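Local coordinates for protein creatinine amidohydrolase (Nostoc punctiforme PCC 73102, PDB 3NO4) that probably hydrolyses carbon–nitrogen bonds of linear amides, as a metal-dependent amidohydrolase of the creatininase superfamily, at residues I41-S46 and A65-V70; T47-P52 and L88-F93; F123-G128 and A138-T143; K176-D181 and P242-Q247; R217-S220 and V226-P229. All coordinates share one frame; numbering follows the deposited sequence.

Interaction 1 of 5, residues I41-S46 and A65-V70; sequences IFPIGS and AIAAGV
Val-70, whose side chain meets Ile-41, donates its backbone N to Ile-66 O at 2.9 Å, a bond that belongs to helix 58-74; between the two segments the contact is wholly apolar. It illustrates how a helix beds on a parallel sheet: within a beta-alpha-beta unit leading to strand 77-78, the helix segment runs back against strand 39-44 at 164°, with 8.1 Å between the segment axes. The one-carbon side chain of Ala-67 faces the strand. Its methyl rests on the CB-CG bond of Pro-43, CB to Pro-43 CG 3.6 Å, and against the short branch of Ile-41, CB to Ile-41 CG2 3.9 Å. With CG1 anti to the carbonyl carbon (chi1 -65°), Ile-41 sends its long branch on to Val-70, where Ile-41 CD1 meets Val-70 CG1 at 3.7 Å and the side chains cross at about a right angle. Ile-126 of the neighbouring strand touches Ile-41, Ala-67 and Val-70. Across the strand Phe-42 packs on Ile-97 of the second subunit. All four residues that meet are buried and bring only carbon to the interface, so close fit and exclusion of water probably account for this part of the helix-sheet interface.

Interaction 2 of 5, residues T47-P52 and L88-F93; sequences TEQHGP and LHHTAF. With NI (nickel (II) ion), chain D.
Gln-49 and His-90 join two loops beside the metal site of this creatininase fold, one loop following strand 39-44, the other a 3-10 turn that runs into a type I beta turn from His-90 to Phe-93. Among the hydrogen bonds, Gln-49 NE2 donates to His-90 ND1 at 3.0 Å, bent to 147° and somewhat tilted from the imidazole plane. The same NE2 reaches Gly-231 O, while Gly-51 N meets Gln-49 OE1 at 2.8 Å, fixing the amide's rotation from both ends. Apolar packing uses its stem: chi1 of 72°, with CG between the backbone N and the carbonyl carbon, lays Gln-49 CG on Phe-93 CD1 at 3.6 Å, and the bend at chi2 carries CD over one face of that ring. A close polar neighbour is Glu-48, whose OE2 stands 3.5 Å from His-90 NE2 at an angle too poor for a hydrogen bond; its OE1 is bonded to Ser-46. The His-90 ring stacks on His-186, and its NE2 is hydrogen-bonded instead to an unidentified bound molecule, probably from the crystallisation liquor. Metal binding falls to His-50, with NE2 2.2 Å from the nickel ion, whose shell is completed by Asp-59, Glu-191 and a water. On the side of the ring away from the nickel, His-50 ND1 donates to Glu-48 O at 2.9 Å, 39° out of the carbonyl plane.

Interaction 3 of 5, residues F123-G128 and A138-T143; sequences FYFING and AAFSET
Phe-125 on strand 122-127 and Phe-140 on helix 132-150 show how a single pair of rings can bridge a sheet and its covering helix. The side chains slide past each other in opposite directions, one coming from the strand and one from the helix, so that they overlap through their outer carbons. Phe-125 CE1 lies 3.6 Å from Phe-140 CE1, and Phe-125 CD1 is equally close, 3.6 Å, to Phe-140 CZ. The ring planes are 35° apart with centroids 5.3 Å from each other, an oblique pairing. Both rings have CG anti to the carbonyl carbon, but they are turned differently beyond it: chi2 of Phe-140, -16°, turns its ring nearly into the plane of CA, CB and CG, whereas the Phe-125 ring (chi2 79°) stands roughly square to its own CA-CB-CG plane. One turn further along the helix, the side chain of Thr-143 folds back on the backbone. Its OG1 donates to Ala-139 O at 2.7 Å, and Thr-143 N reaches the same oxygen at 2.9 Å from the opposite face of the carbonyl plane, so two donors grip one acceptor. Around the pair, Phe-140 also touches Cys-160 of strand 159-164, completing the beta-alpha-beta unit, and Ala-139 and Thr-143 pack on Val-108 and Val-112 of helix 101-118. On the other side of the sheet, Tyr-124 and Ile-126 meet Leu-256 of helix 242-265.

Interaction 4 of 5, residues K176-D181 and P242-Q247; sequences KELYGD and PEHGKQ
This is a partly buried helix-helix contact at the periphery of the alpha/beta creatininase fold, in which Leu-178 and Tyr-179, closing helix 169-179, grip His-244 in the first turn of helix 242-265. It is a compact example of a histidine used both by its face and by its edge. Over the face comes Leu-178 CD1, in a CH-pi contact 3.6 Å from the ring centroid and 15° off the normal, nearest to His-244 CG. At the edge, near the ring plane, Tyr-179 OH and His-244 ND1 share a hydrogen bond of 2.8 Å in which either could be the donor. The two aromatic rings stand at 63° to each other, an oblique meeting. His-244 can present its ring this way because CG lies anti to the carbonyl carbon (chi1 -62°), while its backbone N is hydrogen-bonded to Thr-241 OG1. With an alanine in place of His-244, the Tyr-179 hydroxyl is likely to lose its mate and Leu-178 CD1 to face a gap between the helices. Beyond the pair, Tyr-179 is packed by Pro-189 and Ala-193 of helix 189-198 and by Phe-248. After Tyr-179 the chain leaves the helix at Gly-180 with a positive phi. Leu-178 also lies over a face of its neighbour, its CB 3.7 Å above the centre of the Tyr-179 ring.

Interaction 5 of 5, residues R217-S220 and V226-P229; sequences RIYS and VRYP. With EDO (1,2-ethanediol), chain H.
Arg-227 NH2 lies 3.5 Å above one face of the Arg-217 guanidinium, toward the rim, and C1 of a 1,2-ethanediol, probably from the crystallisation liquor, lies over the opposite face. At its edge, in plane, sits Tyr-219 OH, gripped side-on by Arg-217 NE at 2.9 Å and NH2 at 3.1 Å; the bend at chi3 (68°) folds the chain toward that hydroxyl. Arg-227 NH2 also approaches the edge of the Tyr-219 ring, 4.0 Å from CE2. The Tyr-228 ring carries Arg-227 CB over one face and Arg-217 O at its edge, to which its OH donates at 2.8 Å. These contacts fold the loop before helix 221-227 against the helix's far end; Ser-220 is the N-cap, its OG bonded to Asp-223 N. The two guanidinium groups, with Arg-217 NH1 3.4 Å from Arg-227 NH1, gather round Asp-267 of the third subunit, which makes a salt bridge to each. A methionine replacing Arg-217 would probably leave the Tyr-219 hydroxyl without its two-nitrogen grip and strip Asp-267 of the third subunit of a positive partner. Arg-227 NE turns instead to Asp-223 in a salt bridge within the helix.

From the N terminus, interaction 1 closes the first loop, bringing helix 58-74 back onto strand 39-44. Interaction 2 crosses it: segment 47-52 leaves from the end of that strand, and its partner 88-93 comes after the helix, so the metal-site loop is tied to a later one. Interaction 3 then closes a short loop in series, and its strand is hydrogen-bonded to that of interaction 1 within the same sheet. Interaction 4 closes the long stretch between helices 169-179 and 242-265, and interaction 5 lies wholly within that stretch. Interactions 2 and 5 touch, through His-89 on Ile-218 and Phe-93 on the 228-229 backbone; both 3 and 5 reach the third subunit.

Interaction 1 of 5, residues I41-S46 and A65-V70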
# COMPACT_ATOMS: atom_id res chain seq x y z
N ILE A 41 -27.97 4.53 0.23
CA ILE A 41 -27.87 3.42 1.19
C ILE A 41 -27.02 2.34 0.54
O ILE A 41 -27.26 2.00 -0.65
CB ILE A 41 -29.23 2.85 1.56
CG1 ILE A 41 -30.03 3.91 2.30
CG2 ILE A 41 -29.07 1.56 2.42
CD1 ILE A 41 -31.47 3.52 2.54
N PHE A 42 -25.97 1.91 1.24
CA PHE A 42 -25.25 0.68 0.90
C PHE A 42 -25.54 -0.45 1.86
O PHE A 42 -25.28 -0.29 3.05
CB PHE A 42 -23.74 0.92 0.82
CG PHE A 42 -23.33 1.54 -0.47
CD1 PHE A 42 -23.19 0.75 -1.60
CD2 PHE A 42 -23.14 2.91 -0.56
CE1 PHE A 42 -22.86 1.32 -2.82
CE2 PHE A 42 -22.78 3.50 -1.78
CZ PHE A 42 -22.66 2.70 -2.92
N PRO A 43 -26.07 -1.59 1.36
CA PRO A 43 -26.09 -2.76 2.23
C PRO A 43 -24.68 -3.34 2.28
O PRO A 43 -24.03 -3.44 1.22
CB PRO A 43 -27.08 -3.72 1.56
CG PRO A 43 -27.53 -3.09 0.31
CD PRO A 43 -26.70 -1.88 0.06
N ILE A 44 -24.20 -3.65 3.47
CA ILE A 44 -22.91 -4.31 3.64
C ILE A 44 -23.05 -5.51 4.55
O ILE A 44 -23.55 -5.40 5.65
CB ILE A 44 -21.75 -3.35 4.08
CG1 ILE A 44 -20.40 -4.11 4.13
CG2 ILE A 44 -22.03 -2.67 5.41
CD1 ILE A 44 -19.15 -3.18 4.30
N GLY A 45 -22.64 -6.67 4.06
CA GLY A 45 -22.58 -7.88 4.87
C GLY A 45 -21.23 -8.58 4.85
O GLY A 45 -20.16 -7.96 5.07
N SER A 46 -21.29 -9.89 4.64
CA SER A 46 -20.16 -10.78 4.77
C SER A 46 -20.49 -12.12 4.17
O SER A 46 -21.68 -12.48 4.04
CB SER A 46 -19.79 -10.96 6.26
OG SER A 46 -18.55 -11.62 6.37
N ALA A 65 -31.78 -7.27 2.21
CA ALA A 65 -33.23 -7.28 2.34
C ALA A 65 -33.75 -6.04 3.14
O ALA A 65 -34.70 -5.34 2.71
CB ALA A 65 -33.71 -8.58 2.98
N ILE A 66 -33.10 -5.77 4.27
CA ILE A 66 -33.49 -4.62 5.10
C ILE A 66 -33.23 -3.28 4.33
O ILE A 66 -34.10 -2.40 4.32
CB ILE A 66 -32.79 -4.65 6.47
CG1 ILE A 66 -33.29 -5.86 7.32
CG2 ILE A 66 -32.96 -3.32 7.24
CD1 ILE A 66 -32.34 -6.16 8.49
N ALA A 67 -32.08 -3.17 3.66
CA ALA A 67 -31.73 -1.97 2.89
C ALA A 67 -32.76 -1.68 1.81
O ALA A 67 -33.17 -0.52 1.63
CB ALA A 67 -30.34 -2.11 2.26
N ALA A 68 -33.22 -2.73 1.10
CA ALA A 68 -34.22 -2.53 0.05
C ALA A 68 -35.53 -2.02 0.67
O ALA A 68 -36.17 -1.11 0.14
CB ALA A 68 -34.44 -3.79 -0.79
N GLY A 69 -35.89 -2.58 1.82
CA GLY A 69 -37.07 -2.13 2.57
C GLY A 69 -36.97 -0.67 2.99
O GLY A 69 -37.94 0.08 2.85
N VAL A 70 -35.79 -0.27 3.46
CA VAL A 70 -35.58 1.09 3.93
C VAL A 70 -35.61 2.05 2.73
O VAL A 70 -36.27 3.10 2.79
CB VAL A 70 -34.26 1.21 4.75
CG1 VAL A 70 -33.94 2.70 5.13
CG2 VAL A 70 -34.30 0.35 6.00

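Interaction 2 of 5, residues T47-P52 and L88-F93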
# COMPACT_ATOMS: atom_id res chain seq x y z
N THR A 47 -19.46 -12.86 3.82
CA THR A 47 -19.56 -14.22 3.31
C THR A 47 -18.77 -15.07 4.30
O THR A 47 -17.56 -15.12 4.23
CB THR A 47 -18.98 -14.30 1.88
OG1 THR A 47 -19.70 -13.37 1.06
CG2 THR A 47 -19.07 -15.73 1.28
N GLU A 48 -19.46 -15.67 5.27
CA GLU A 48 -18.78 -16.36 6.38
C GLU A 48 -19.67 -17.43 6.97
O GLU A 48 -20.90 -17.28 7.02
CB GLU A 48 -18.42 -15.36 7.50
CG GLU A 48 -19.64 -14.59 8.05
CD GLU A 48 -19.32 -13.54 9.04
OE1 GLU A 48 -18.44 -12.69 8.75
OE2 GLU A 48 -19.98 -13.54 10.10
N GLN A 49 -19.01 -18.44 7.54
CA GLN A 49 -19.69 -19.51 8.25
C GLN A 49 -20.74 -18.97 9.26
O GLN A 49 -20.50 -17.97 9.94
CB GLN A 49 -18.65 -20.43 8.93
CG GLN A 49 -17.95 -19.82 10.14
CD GLN A 49 -18.75 -19.92 11.43
OE1 GLN A 49 -19.76 -20.66 11.51
NE2 GLN A 49 -18.36 -19.12 12.41
N HIS A 50 -21.89 -19.61 9.31
CA HIS A 50 -22.91 -19.35 10.35
C HIS A 50 -23.41 -20.66 10.98
O HIS A 50 -24.58 -20.88 11.17
CB HIS A 50 -24.05 -18.52 9.74
CG HIS A 50 -23.80 -17.06 9.76
ND1 HIS A 50 -22.97 -16.42 8.86
CD2 HIS A 50 -24.30 -16.10 10.57
CE1 HIS A 50 -22.96 -15.13 9.14
NE2 HIS A 50 -23.74 -14.91 10.17
N GLY A 51 -22.47 -21.51 11.39
CA GLY A 51 -22.80 -22.72 12.07
C GLY A 51 -23.31 -23.79 11.12
O GLY A 51 -23.30 -23.60 9.90
N PRO A 52 -23.72 -24.95 11.67
CA PRO A 52 -24.32 -26.06 10.88
C PRO A 52 -25.56 -25.72 10.05
O PRO A 52 -25.78 -26.35 9.02
CB PRO A 52 -24.69 -27.09 11.96
CG PRO A 52 -23.66 -26.83 13.08
CD PRO A 52 -23.56 -25.34 13.10
N LEU A 88 -12.06 -12.11 8.91
CA LEU A 88 -10.78 -12.82 8.96
C LEU A 88 -10.81 -13.98 9.97
O LEU A 88 -10.26 -15.07 9.70
CB LEU A 88 -9.60 -11.86 9.23
CG LEU A 88 -9.09 -11.00 8.05
CD1 LEU A 88 -7.97 -10.01 8.46
CD2 LEU A 88 -8.60 -11.81 6.86
N HIS A 89 -11.49 -13.75 11.10
CA HIS A 89 -11.63 -14.73 12.16
C HIS A 89 -12.48 -15.98 11.82
O HIS A 89 -12.45 -16.95 12.60
CB HIS A 89 -12.07 -14.06 13.50
CG HIS A 89 -13.30 -13.22 13.40
ND1 HIS A 89 -13.28 -11.92 12.93
CD2 HIS A 89 -14.59 -13.49 13.71
CE1 HIS A 89 -14.51 -11.45 12.91
NE2 HIS A 89 -15.32 -12.37 13.40
N HIS A 90 -13.22 -15.96 10.71
CA HIS A 90 -14.02 -17.11 10.24
C HIS A 90 -13.36 -17.94 9.13
O HIS A 90 -13.98 -18.88 8.60
CB HIS A 90 -15.37 -16.61 9.73
CG HIS A 90 -16.21 -15.96 10.78
ND1 HIS A 90 -16.76 -16.66 11.83
CD2 HIS A 90 -16.55 -14.66 10.96
CE1 HIS A 90 -17.44 -15.82 12.59
NE2 HIS A 90 -17.32 -14.60 12.09
N THR A 91 -12.10 -17.65 8.80
CA THR A 91 -11.43 -18.29 7.65
C THR A 91 -10.97 -19.76 7.88
O THR A 91 -10.59 -20.42 6.92
CB THR A 91 -10.26 -17.44 7.11
OG1 THR A 91 -9.23 -17.33 8.09
CG2 THR A 91 -10.74 -16.03 6.76
N ALA A 92 -11.06 -20.29 9.10
CA ALA A 92 -10.76 -21.70 9.34
C ALA A 92 -11.95 -22.60 8.99
O ALA A 92 -11.81 -23.83 9.07
CB ALA A 92 -10.30 -21.93 10.78
N PHE A 93 -13.09 -22.01 8.59
CA PHE A 93 -14.23 -22.73 8.04
C PHE A 93 -14.31 -22.52 6.52
O PHE A 93 -14.28 -21.39 6.06
CB PHE A 93 -15.52 -22.25 8.71
CG PHE A 93 -15.56 -22.52 10.19
CD1 PHE A 93 -15.02 -21.62 11.09
CD2 PHE A 93 -16.17 -23.65 10.68
CE1 PHE A 93 -15.08 -21.86 12.46
CE2 PHE A 93 -16.22 -23.91 12.06
CZ PHE A 93 -15.67 -23.01 12.94
NI NI D . -24.12 -12.99 11.14
O HOH W 1 -23.24 -12.92 13.00

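Interaction 3 of 5, residues F123-G128 and A138-T143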
# COMPACT_ATOMS: atom_id res chain seq x y z
N PHE A 123 -23.95 9.04 3.04
CA PHE A 123 -23.73 7.61 2.82
C PHE A 123 -24.12 6.80 4.06
O PHE A 123 -23.44 6.88 5.11
CB PHE A 123 -22.27 7.35 2.47
CG PHE A 123 -21.85 7.96 1.20
CD1 PHE A 123 -21.49 9.32 1.14
CD2 PHE A 123 -21.78 7.21 0.04
CE1 PHE A 123 -21.09 9.90 -0.05
CE2 PHE A 123 -21.40 7.79 -1.16
CZ PHE A 123 -21.04 9.13 -1.20
N TYR A 124 -25.22 6.06 3.95
CA TYR A 124 -25.82 5.27 5.06
C TYR A 124 -25.58 3.79 4.79
O TYR A 124 -26.17 3.22 3.83
CB TYR A 124 -27.31 5.59 5.15
CG TYR A 124 -28.00 5.17 6.42
CD1 TYR A 124 -27.75 5.84 7.61
CD2 TYR A 124 -28.92 4.12 6.44
CE1 TYR A 124 -28.41 5.48 8.78
CE2 TYR A 124 -29.59 3.77 7.61
CZ TYR A 124 -29.31 4.45 8.78
OH TYR A 124 -29.94 4.13 9.94
N PHE A 125 -24.61 3.21 5.49
CA PHE A 125 -24.23 1.81 5.33
C PHE A 125 -25.07 0.99 6.30
O PHE A 125 -24.89 1.13 7.51
CB PHE A 125 -22.76 1.55 5.63
CG PHE A 125 -21.84 2.14 4.61
CD1 PHE A 125 -21.53 3.49 4.63
CD2 PHE A 125 -21.35 1.36 3.57
CE1 PHE A 125 -20.64 4.05 3.60
CE2 PHE A 125 -20.50 1.91 2.58
CZ PHE A 125 -20.16 3.25 2.62
N ILE A 126 -25.93 0.12 5.76
CA ILE A 126 -26.75 -0.76 6.60
C ILE A 126 -26.01 -2.05 6.65
O ILE A 126 -25.87 -2.74 5.63
CB ILE A 126 -28.14 -0.95 6.08
CG1 ILE A 126 -28.93 0.37 6.20
CG2 ILE A 126 -28.86 -2.06 6.84
CD1 ILE A 126 -30.32 0.34 5.46
N ASN A 127 -25.51 -2.36 7.84
CA ASN A 127 -24.53 -3.41 8.03
C ASN A 127 -25.14 -4.66 8.71
O ASN A 127 -25.95 -4.55 9.61
CB ASN A 127 -23.36 -2.86 8.83
CG ASN A 127 -22.33 -3.91 9.18
OD1 ASN A 127 -21.90 -4.69 8.33
ND2 ASN A 127 -21.90 -3.90 10.44
N GLY A 128 -24.70 -5.83 8.25
CA GLY A 128 -25.13 -7.11 8.78
C GLY A 128 -24.08 -7.89 9.55
O GLY A 128 -24.40 -8.95 10.06
N ALA A 138 -13.02 3.15 10.49
CA ALA A 138 -11.68 3.51 10.04
C ALA A 138 -11.68 4.01 8.60
O ALA A 138 -11.06 5.02 8.30
CB ALA A 138 -10.75 2.32 10.19
N ALA A 139 -12.37 3.29 7.74
CA ALA A 139 -12.53 3.66 6.33
C ALA A 139 -13.16 5.03 6.15
O ALA A 139 -12.76 5.76 5.25
CB ALA A 139 -13.36 2.58 5.56
N PHE A 140 -14.15 5.36 6.96
CA PHE A 140 -14.77 6.70 6.90
C PHE A 140 -13.78 7.79 7.16
O PHE A 140 -13.71 8.75 6.38
CB PHE A 140 -15.94 6.84 7.88
CG PHE A 140 -17.08 5.87 7.66
CD1 PHE A 140 -17.24 5.14 6.47
CD2 PHE A 140 -18.02 5.71 8.67
CE1 PHE A 140 -18.29 4.26 6.32
CE2 PHE A 140 -19.06 4.84 8.51
CZ PHE A 140 -19.19 4.10 7.35
N SER A 141 -13.03 7.66 8.27
CA SER A 141 -11.98 8.60 8.62
C SER A 141 -10.93 8.74 7.50
O SER A 141 -10.60 9.84 7.10
CB SER A 141 -11.30 8.19 9.93
OG SER A 141 -12.20 8.32 10.99
N GLU A 142 -10.41 7.64 7.03
CA GLU A 142 -9.48 7.64 5.87
C GLU A 142 -10.09 8.38 4.63
O GLU A 142 -9.41 9.20 3.97
CB GLU A 142 -9.15 6.21 5.48
CG GLU A 142 -8.00 6.08 4.43
CD GLU A 142 -6.70 5.45 4.96
OE1 GLU A 142 -6.59 5.12 6.17
OE2 GLU A 142 -5.77 5.31 4.14
N THR A 143 -11.36 8.08 4.36
CA THR A 143 -12.10 8.67 3.25
C THR A 143 -12.25 10.20 3.41
O THR A 143 -11.95 10.92 2.47
CB THR A 143 -13.42 7.95 3.03
OG1 THR A 143 -13.10 6.61 2.67
CG2 THR A 143 -14.30 8.65 1.92

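Interaction 4 of 5, residues K176-D181 and P242-Q247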
# COMPACT_ATOMS: atom_id res chain seq x y z
N LYS A 176 -34.47 -10.98 22.68
CA LYS A 176 -34.49 -11.31 24.10
C LYS A 176 -35.81 -12.02 24.50
O LYS A 176 -35.79 -13.06 25.15
CB LYS A 176 -34.21 -10.06 24.96
CG LYS A 176 -34.34 -10.27 26.48
CD LYS A 176 -33.54 -9.21 27.29
CE LYS A 176 -33.19 -9.69 28.73
NZ LYS A 176 -31.69 -9.60 28.95
N GLU A 177 -36.93 -11.45 24.05
CA GLU A 177 -38.24 -11.98 24.35
C GLU A 177 -38.46 -13.38 23.76
O GLU A 177 -39.02 -14.23 24.43
CB GLU A 177 -39.35 -11.02 23.88
CG GLU A 177 -39.37 -9.71 24.71
CD GLU A 177 -40.30 -8.60 24.17
OE1 GLU A 177 -40.56 -8.53 22.94
OE2 GLU A 177 -40.75 -7.79 25.00
N LEU A 178 -38.01 -13.60 22.53
CA LEU A 178 -38.17 -14.90 21.86
C LEU A 178 -37.12 -15.92 22.28
O LEU A 178 -37.46 -17.06 22.49
CB LEU A 178 -38.15 -14.73 20.33
CG LEU A 178 -39.29 -13.90 19.72
CD1 LEU A 178 -39.03 -13.84 18.20
CD2 LEU A 178 -40.71 -14.48 20.08
N TYR A 179 -35.86 -15.53 22.38
CA TYR A 179 -34.73 -16.48 22.52
C TYR A 179 -33.93 -16.41 23.83
O TYR A 179 -33.14 -17.31 24.13
CB TYR A 179 -33.78 -16.30 21.36
CG TYR A 179 -34.47 -16.27 20.01
CD1 TYR A 179 -35.30 -17.30 19.61
CD2 TYR A 179 -34.29 -15.20 19.13
CE1 TYR A 179 -35.95 -17.28 18.36
CE2 TYR A 179 -34.92 -15.17 17.90
CZ TYR A 179 -35.74 -16.20 17.52
OH TYR A 179 -36.34 -16.14 16.32
N GLY A 180 -34.11 -15.33 24.60
CA GLY A 180 -33.49 -15.16 25.91
C GLY A 180 -31.99 -15.19 25.79
O GLY A 180 -31.44 -14.59 24.86
N ASP A 181 -31.36 -15.98 26.66
CA ASP A 181 -29.91 -16.12 26.66
C ASP A 181 -29.38 -17.15 25.64
O ASP A 181 -28.19 -17.37 25.57
CB ASP A 181 -29.40 -16.37 28.09
CG ASP A 181 -29.56 -15.13 28.98
OD1 ASP A 181 -29.04 -14.05 28.60
OD2 ASP A 181 -30.22 -15.24 30.03
N PRO A 242 -39.36 -18.79 10.15
CA PRO A 242 -39.57 -17.68 9.17
C PRO A 242 -40.61 -16.63 9.64
O PRO A 242 -40.52 -15.47 9.24
CB PRO A 242 -40.03 -18.41 7.90
CG PRO A 242 -40.63 -19.74 8.41
CD PRO A 242 -39.78 -20.10 9.61
N GLU A 243 -41.53 -17.02 10.52
CA GLU A 243 -42.54 -16.11 11.10
C GLU A 243 -41.84 -15.07 11.99
O GLU A 243 -42.07 -13.89 11.80
CB GLU A 243 -43.60 -16.86 11.91
CG GLU A 243 -44.57 -17.72 11.07
CD GLU A 243 -43.92 -18.95 10.40
OE1 GLU A 243 -42.96 -19.53 10.96
OE2 GLU A 243 -44.36 -19.32 9.29
N HIS A 244 -40.95 -15.51 12.88
CA HIS A 244 -40.07 -14.59 13.64
C HIS A 244 -39.24 -13.71 12.70
O HIS A 244 -39.07 -12.53 12.96
CB HIS A 244 -39.08 -15.33 14.56
CG HIS A 244 -39.73 -16.14 15.62
ND1 HIS A 244 -39.03 -17.07 16.37
CD2 HIS A 244 -41.02 -16.20 16.05
CE1 HIS A 244 -39.86 -17.64 17.23
NE2 HIS A 244 -41.07 -17.14 17.05
N GLY A 245 -38.74 -14.31 11.63
CA GLY A 245 -38.00 -13.59 10.59
C GLY A 245 -38.67 -12.36 10.01
O GLY A 245 -38.04 -11.31 9.89
N LYS A 246 -39.95 -12.51 9.64
CA LYS A 246 -40.77 -11.41 9.16
C LYS A 246 -40.84 -10.27 10.19
O LYS A 246 -40.80 -9.10 9.79
CB LYS A 246 -42.21 -11.89 8.83
CG LYS A 246 -43.12 -10.79 8.31
CD LYS A 246 -44.53 -11.28 7.94
CE LYS A 246 -45.26 -10.23 7.07
NZ LYS A 246 -45.12 -8.86 7.60
N GLN A 247 -41.02 -10.63 11.49
CA GLN A 247 -41.06 -9.66 12.58
C GLN A 247 -39.75 -8.88 12.66
O GLN A 247 -39.78 -7.64 12.74
CB GLN A 247 -41.36 -10.30 13.95
CG GLN A 247 -42.73 -10.84 14.12
CD GLN A 247 -42.94 -11.44 15.53
OE1 GLN A 247 -42.94 -12.65 15.69
NE2 GLN A 247 -43.06 -10.58 16.54

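Interaction 5 of 5, residues R217-S220 and V226-P229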
# COMPACT_ATOMS: atom_id res chain seq x y z
N ARG A 217 -14.98 -13.82 23.07
CA ARG A 217 -13.58 -13.58 22.75
C ARG A 217 -13.23 -14.05 21.32
O ARG A 217 -13.50 -15.22 20.95
CB ARG A 217 -12.66 -14.25 23.76
CG ARG A 217 -12.83 -13.70 25.20
CD ARG A 217 -12.04 -14.52 26.18
NE ARG A 217 -10.61 -14.33 25.95
CZ ARG A 217 -9.63 -15.18 26.33
NH1 ARG A 217 -9.89 -16.32 26.97
NH2 ARG A 217 -8.37 -14.86 26.06
N ILE A 218 -12.66 -13.15 20.53
CA ILE A 218 -12.36 -13.39 19.11
C ILE A 218 -10.93 -12.89 18.80
O ILE A 218 -10.64 -11.69 18.91
CB ILE A 218 -13.35 -12.66 18.18
CG1 ILE A 218 -14.81 -13.06 18.45
CG2 ILE A 218 -12.97 -12.92 16.72
CD1 ILE A 218 -15.84 -12.29 17.60
N TYR A 219 -10.05 -13.81 18.39
CA TYR A 219 -8.65 -13.52 18.06
C TYR A 219 -8.40 -14.07 16.66
O TYR A 219 -9.18 -13.75 15.79
CB TYR A 219 -7.75 -14.09 19.15
CG TYR A 219 -8.12 -13.59 20.54
CD1 TYR A 219 -7.92 -12.25 20.90
CD2 TYR A 219 -8.61 -14.46 21.50
CE1 TYR A 219 -8.24 -11.80 22.23
CE2 TYR A 219 -8.92 -14.02 22.80
CZ TYR A 219 -8.72 -12.70 23.15
OH TYR A 219 -9.07 -12.34 24.43
N SER A 220 -7.42 -14.94 16.47
CA SER A 220 -7.11 -15.50 15.15
C SER A 220 -8.17 -16.51 14.69
O SER A 220 -8.86 -17.08 15.50
CB SER A 220 -5.74 -16.20 15.17
OG SER A 220 -5.76 -17.45 15.84
N VAL A 226 -11.10 -23.47 17.32
CA VAL A 226 -10.89 -24.18 18.59
C VAL A 226 -11.93 -23.76 19.65
O VAL A 226 -12.54 -24.62 20.27
CB VAL A 226 -9.41 -24.00 19.14
CG1 VAL A 226 -9.26 -24.63 20.57
CG2 VAL A 226 -8.41 -24.64 18.15
N ARG A 227 -12.14 -22.46 19.82
CA ARG A 227 -13.12 -21.95 20.78
C ARG A 227 -14.54 -22.28 20.46
O ARG A 227 -15.32 -22.53 21.37
CB ARG A 227 -13.05 -20.42 20.93
CG ARG A 227 -11.86 -19.98 21.71
CD ARG A 227 -11.86 -18.46 21.91
NE ARG A 227 -10.51 -18.10 22.30
CZ ARG A 227 -10.01 -18.22 23.53
NH1 ARG A 227 -10.74 -18.60 24.59
NH2 ARG A 227 -8.74 -17.91 23.71
N TYR A 228 -14.87 -22.25 19.16
CA TYR A 228 -16.27 -22.35 18.67
C TYR A 228 -16.27 -23.40 17.56
O TYR A 228 -16.27 -23.06 16.39
CB TYR A 228 -16.76 -20.96 18.20
CG TYR A 228 -16.48 -19.83 19.18
CD1 TYR A 228 -17.19 -19.71 20.37
CD2 TYR A 228 -15.47 -18.90 18.92
CE1 TYR A 228 -16.90 -18.68 21.29
CE2 TYR A 228 -15.18 -17.86 19.80
CZ TYR A 228 -15.90 -17.75 20.99
OH TYR A 228 -15.61 -16.73 21.87
N PRO A 229 -16.23 -24.70 17.93
CA PRO A 229 -15.95 -25.77 16.92
C PRO A 229 -16.94 -25.93 15.79
O PRO A 229 -16.53 -26.28 14.67
CB PRO A 229 -15.86 -27.06 17.77
CG PRO A 229 -15.61 -26.60 19.15
CD PRO A 229 -16.26 -25.27 19.29
C1 EDO H . -10.35 -12.10 28.43
O1 EDO H . -10.51 -11.49 27.14
C2 EDO H . -10.32 -11.02 29.50
O2 EDO H . -9.74 -9.80 29.00